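Local coordinates for protein fatty acid amide hydrolase (Candida albicans, PDB 6KVR) that probably hydrolyses monocarboxylic acid amides to the free acid and ammonium, as a member of the amidase signature family, at residues K30-K33 with Y34-D37; E123-I126 with D127-L130. All coordinates share one frame; numbering follows the deposited sequence.

In the fold
Near the N terminus, helix 20-40 carries interaction 1, which runs along about two turns of that helix and closes no loop. The chain then passes through further helices, ending with helix 100-118, before interaction 2 marks the change from the outermost strand 123-124 of the large mixed sheet into helix 126-143. The two contacts follow in series, neither nested nor crossed, and their centres lie about 17 Å apart on the same side of the chain's centre. They meet directly where Y34 OH packs 3.4 Å from E123 CG, which brings the N-terminal helix against the first edge strand of the amidase sheet.

Interaction 1 (K30-K33 with Y34-D37)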
loop_
_atom_site.group_PDB
_atom_site.type_symbol
_atom_site.label_atom_id
_atom_site.label_comp_id
_atom_site.label_asym_id
_atom_site.label_seq_id
_atom_site.Cartn_x
_atom_site.Cartn_y
_atom_site.Cartn_z
ATOM N N LYS A 30 -37.772 9.563 11.048
ATOM C CA LYS A 30 -36.489 10.265 11.072
ATOM C C LYS A 30 -36.083 10.741 9.685
ATOM O O LYS A 30 -35.450 11.795 9.551
ATOM C CB LYS A 30 -35.402 9.360 11.651
ATOM C CG LYS A 30 -35.862 8.527 12.831
ATOM C CD LYS A 30 -34.673 7.933 13.546
ATOM C CE LYS A 30 -35.112 7.059 14.690
ATOM N NZ LYS A 30 -34.784 7.762 15.950
ATOM N N VAL A 31 -36.437 9.980 8.646
ATOM C CA VAL A 31 -36.122 10.386 7.277
ATOM C C VAL A 31 -36.920 11.624 6.889
ATOM O O VAL A 31 -36.374 12.581 6.321
ATOM C CB VAL A 31 -36.374 9.225 6.298
ATOM C CG1 VAL A 31 -36.156 9.679 4.848
ATOM C CG2 VAL A 31 -35.484 8.057 6.623
ATOM N N GLU A 32 -38.218 11.636 7.210
ATOM C CA GLU A 32 -39.060 12.788 6.879
ATOM C C GLU A 32 -38.563 14.070 7.546
ATOM O O GLU A 32 -38.510 15.129 6.909
ATOM C CB GLU A 32 -40.511 12.490 7.264
ATOM C CG GLU A 32 -41.088 11.275 6.529
ATOM C CD GLU A 32 -42.449 10.834 7.066
ATOM O OE1 GLU A 32 -43.197 10.150 6.326
ATOM O OE2 GLU A 32 -42.758 11.149 8.243
ATOM N N LYS A 33 -38.191 13.999 8.825
ATOM C CA LYS A 33 -37.555 15.143 9.474
ATOM C C LYS A 33 -36.307 15.588 8.713
ATOM O O LYS A 33 -36.090 16.789 8.506
ATOM C CB LYS A 33 -37.225 14.773 10.922
ATOM C CG LYS A 33 -36.366 15.771 11.689
ATOM C CD LYS A 33 -37.129 17.035 12.056
ATOM C CE LYS A 33 -36.348 17.819 13.108
ATOM N NZ LYS A 33 -34.903 17.374 13.174
ATOM N N TYR A 34 -35.483 14.628 8.266
ATOM C CA TYR A 34 -34.282 14.968 7.503
ATOM C C TYR A 34 -34.641 15.676 6.200
ATOM O O TYR A 34 -33.950 16.617 5.781
ATOM C CB TYR A 34 -33.472 13.699 7.221
ATOM C CG TYR A 34 -32.086 13.886 6.608
ATOM C CD1 TYR A 34 -31.916 14.002 5.232
ATOM C CD2 TYR A 34 -30.948 13.879 7.398
ATOM C CE1 TYR A 34 -30.654 14.131 4.669
ATOM C CE2 TYR A 34 -29.678 14.017 6.848
ATOM C CZ TYR A 34 -29.532 14.138 5.482
ATOM O OH TYR A 34 -28.260 14.266 4.940
ATOM N N ARG A 35 -35.709 15.227 5.538
ATOM C CA ARG A 35 -36.142 15.877 4.304
ATOM C C ARG A 35 -36.663 17.279 4.582
ATOM O O ARG A 35 -36.360 18.225 3.837
ATOM C CB ARG A 35 -37.221 15.043 3.619
ATOM C CG ARG A 35 -36.753 13.706 3.114
ATOM C CD ARG A 35 -37.926 12.918 2.574
ATOM N NE ARG A 35 -37.582 11.542 2.239
ATOM C CZ ARG A 35 -38.441 10.535 2.298
ATOM N NH1 ARG A 35 -39.682 10.714 2.725
ATOM N NH2 ARG A 35 -38.047 9.321 1.924
ATOM N N GLN A 36 -37.439 17.432 5.659
ATOM C CA GLN A 36 -37.970 18.750 5.998
ATOM C C GLN A 36 -36.850 19.707 6.367
ATOM O O GLN A 36 -36.898 20.891 6.010
ATOM C CB GLN A 36 -38.986 18.633 7.139
ATOM C CG GLN A 36 -39.794 19.899 7.382
ATOM C CD GLN A 36 -40.403 20.455 6.106
ATOM O OE1 GLN A 36 -41.149 19.763 5.411
ATOM N NE2 GLN A 36 -40.067 21.702 5.777
ATOM N N ASP A 37 -35.816 19.203 7.055
ATOM C CA ASP A 37 -34.692 20.059 7.418
ATOM C C ASP A 37 -33.973 20.578 6.178
ATOM O O ASP A 37 -33.496 21.718 6.171
ATOM C CB ASP A 37 -33.717 19.303 8.327
ATOM C CG ASP A 37 -34.227 19.175 9.764
ATOM O OD1 ASP A 37 -35.075 20.002 10.186
ATOM O OD2 ASP A 37 -33.785 18.234 10.468
#
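The amides of Y34, R35, Q36 and D37 bond back to the carbonyls of K30, V31, E32 and K33, an unbroken i to i+4 series in which R35 N lies 2.8 Å from V31 O and Y34 N a longer 3.1 Å from K30 O. At the solvent side, K33 bends at chi2 and chi4 to bring its ammonium back to D37; NZ meets OD2 at 3.1 Å on the syn lone pair, making a salt bridge one turn apart. V31 CG1 sits over one face of the R35 guanidinium, toward its rim, 3.5 Å from NH2. V31 CG1 is directed there by a chi1 of 175°, opposite its own backbone N, while R35 runs extended from CG to NE. The nitrogens bond beyond the helix: NE to the carbonyl of F216 and NH2 to that of N215. Y34 CB packs 3.2 Å from V31 O, but its ring leads away into the protein, edge-to-face with F216 and also against H169. The side chains of Y34 and K158, a predicted charge-relay residue, are about 11 Å apart. Such a pattern, with salt-bridged residues outside and V31 and Y34 buried inside, is characteristic of an amphipathic surface helix, here helix 20-40 laid on the amidase fold.

Interaction 2 (E123-I126 with D127-L130); sequences ELFI and DEGL
D127 folds back over the start of helix 126-143, its OD2 coming within 3.5 Å of F125 C. A chi1 of 53° sets its CG between the backbone N and the carbonyl carbon, and from there OD2 takes the amide of E128 at 2.6 Å; the N-H approaches from above the carboxylate plane, and the bond is bent, with an angle of 137° at the hydrogen. E128 follows, extended beyond CG, and brings its carboxylate up to F125, the two side chains crossing at a slant: OE2 lies 3.7 Å from F125 CB, and OE1 is 4.0 Å from F125 CD2. The carboxylate and ring planes are only 27° apart. OE1 also forms a salt bridge with K166, which in turn makes a cation-pi contact with the F125 ring, while Y163 meets that ring edge-to-face. G129 sends its amide to F125 O at 3.0 Å, the first i to i+4 bond of the helix, with F125 at the N-cap position. L130 repeats the step with a 2.8 Å bond from its N to I126 O, and its CB rests 3.6 Å from that oxygen. I126 and L130 both press their side chains on F104 of helix 100-118. The chemistry implies that two acidic side chains sit at the N-terminal end of a helix, where the helix dipole would probably stabilise the negative charge of both and the ammonium of K166 that of E128, and where D127 OD2 makes a short, bent bond to the amide of E128.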
loop_
_atom_site.group_PDB
_atom_site.type_symbol
_atom_site.label_atom_id
_atom_site.label_comp_id
_atom_site.label_asym_id
_atom_site.label_seq_id
_atom_site.Cartn_x
_atom_site.Cartn_y
_atom_site.Cartn_z
ATOM N N GLU A 123 -27.705 18.058 2.411
ATOM C CA GLU A 123 -27.657 18.960 3.547
ATOM C C GLU A 123 -27.189 20.312 3.039
ATOM O O GLU A 123 -26.264 20.396 2.227
ATOM C CB GLU A 123 -26.717 18.453 4.654
ATOM C CG GLU A 123 -27.368 17.496 5.662
ATOM C CD GLU A 123 -26.591 17.379 6.988
ATOM O OE1 GLU A 123 -27.155 16.845 7.980
ATOM O OE2 GLU A 123 -25.415 17.814 7.030
ATOM N N LEU A 124 -27.846 21.365 3.506
ATOM C CA LEU A 124 -27.489 22.728 3.155
ATOM C C LEU A 124 -27.294 23.505 4.440
ATOM O O LEU A 124 -28.101 23.383 5.363
ATOM C CB LEU A 124 -28.581 23.378 2.320
ATOM C CG LEU A 124 -28.456 23.321 0.807
ATOM C CD1 LEU A 124 -29.726 23.919 0.189
ATOM C CD2 LEU A 124 -27.232 24.095 0.402
ATOM N N PHE A 125 -26.213 24.271 4.522
ATOM C CA PHE A 125 -26.003 25.092 5.709
ATOM C C PHE A 125 -25.334 26.392 5.261
ATOM O O PHE A 125 -24.179 26.690 5.601
ATOM C CB PHE A 125 -25.212 24.378 6.813
ATOM C CG PHE A 125 -24.143 23.425 6.333
ATOM C CD1 PHE A 125 -24.461 22.129 5.931
ATOM C CD2 PHE A 125 -22.807 23.800 6.361
ATOM C CE1 PHE A 125 -23.450 21.224 5.525
ATOM C CE2 PHE A 125 -21.794 22.919 5.964
ATOM C CZ PHE A 125 -22.119 21.627 5.540
ATOM N N ILE A 126 -26.107 27.188 4.503
ATOM C CA ILE A 126 -25.585 28.422 3.917
ATOM C C ILE A 126 -25.210 29.411 5.013
ATOM O O ILE A 126 -24.204 30.123 4.907
ATOM C CB ILE A 126 -26.617 29.023 2.937
ATOM C CG1 ILE A 126 -26.952 28.031 1.816
ATOM C CG2 ILE A 126 -26.116 30.336 2.345
ATOM C CD1 ILE A 126 -25.741 27.490 1.089
ATOM N N ASP A 127 -26.012 29.465 6.084
ATOM C CA ASP A 127 -25.743 30.388 7.186
ATOM C C ASP A 127 -24.402 30.087 7.856
ATOM O O ASP A 127 -23.597 30.999 8.098
ATOM C CB ASP A 127 -26.889 30.329 8.198
ATOM C CG ASP A 127 -27.186 28.903 8.665
ATOM O OD1 ASP A 127 -27.975 28.731 9.633
ATOM O OD2 ASP A 127 -26.638 27.951 8.062
ATOM N N GLU A 128 -24.135 28.807 8.161
ATOM C CA GLU A 128 -22.833 28.460 8.719
ATOM C C GLU A 128 -21.724 28.774 7.735
ATOM O O GLU A 128 -20.645 29.227 8.128
ATOM C CB GLU A 128 -22.787 26.986 9.100
ATOM C CG GLU A 128 -23.818 26.551 10.122
ATOM C CD GLU A 128 -23.780 25.050 10.338
ATOM O OE1 GLU A 128 -22.666 24.486 10.326
ATOM O OE2 GLU A 128 -24.852 24.434 10.501
ATOM N N GLY A 129 -21.964 28.521 6.448
ATOM C CA GLY A 129 -20.990 28.905 5.443
ATOM C C GLY A 129 -20.672 30.387 5.498
ATOM O O GLY A 129 -19.502 30.781 5.460
ATOM N N LEU A 130 -21.708 31.225 5.624
ATOM C CA LEU A 130 -21.503 32.673 5.683
ATOM C C LEU A 130 -20.600 33.056 6.854
ATOM O O LEU A 130 -19.653 33.838 6.697
ATOM C CB LEU A 130 -22.861 33.387 5.779
ATOM C CG LEU A 130 -22.771 34.920 5.803
ATOM C CD1 LEU A 130 -21.919 35.419 4.635
ATOM C CD2 LEU A 130 -24.156 35.606 5.832
#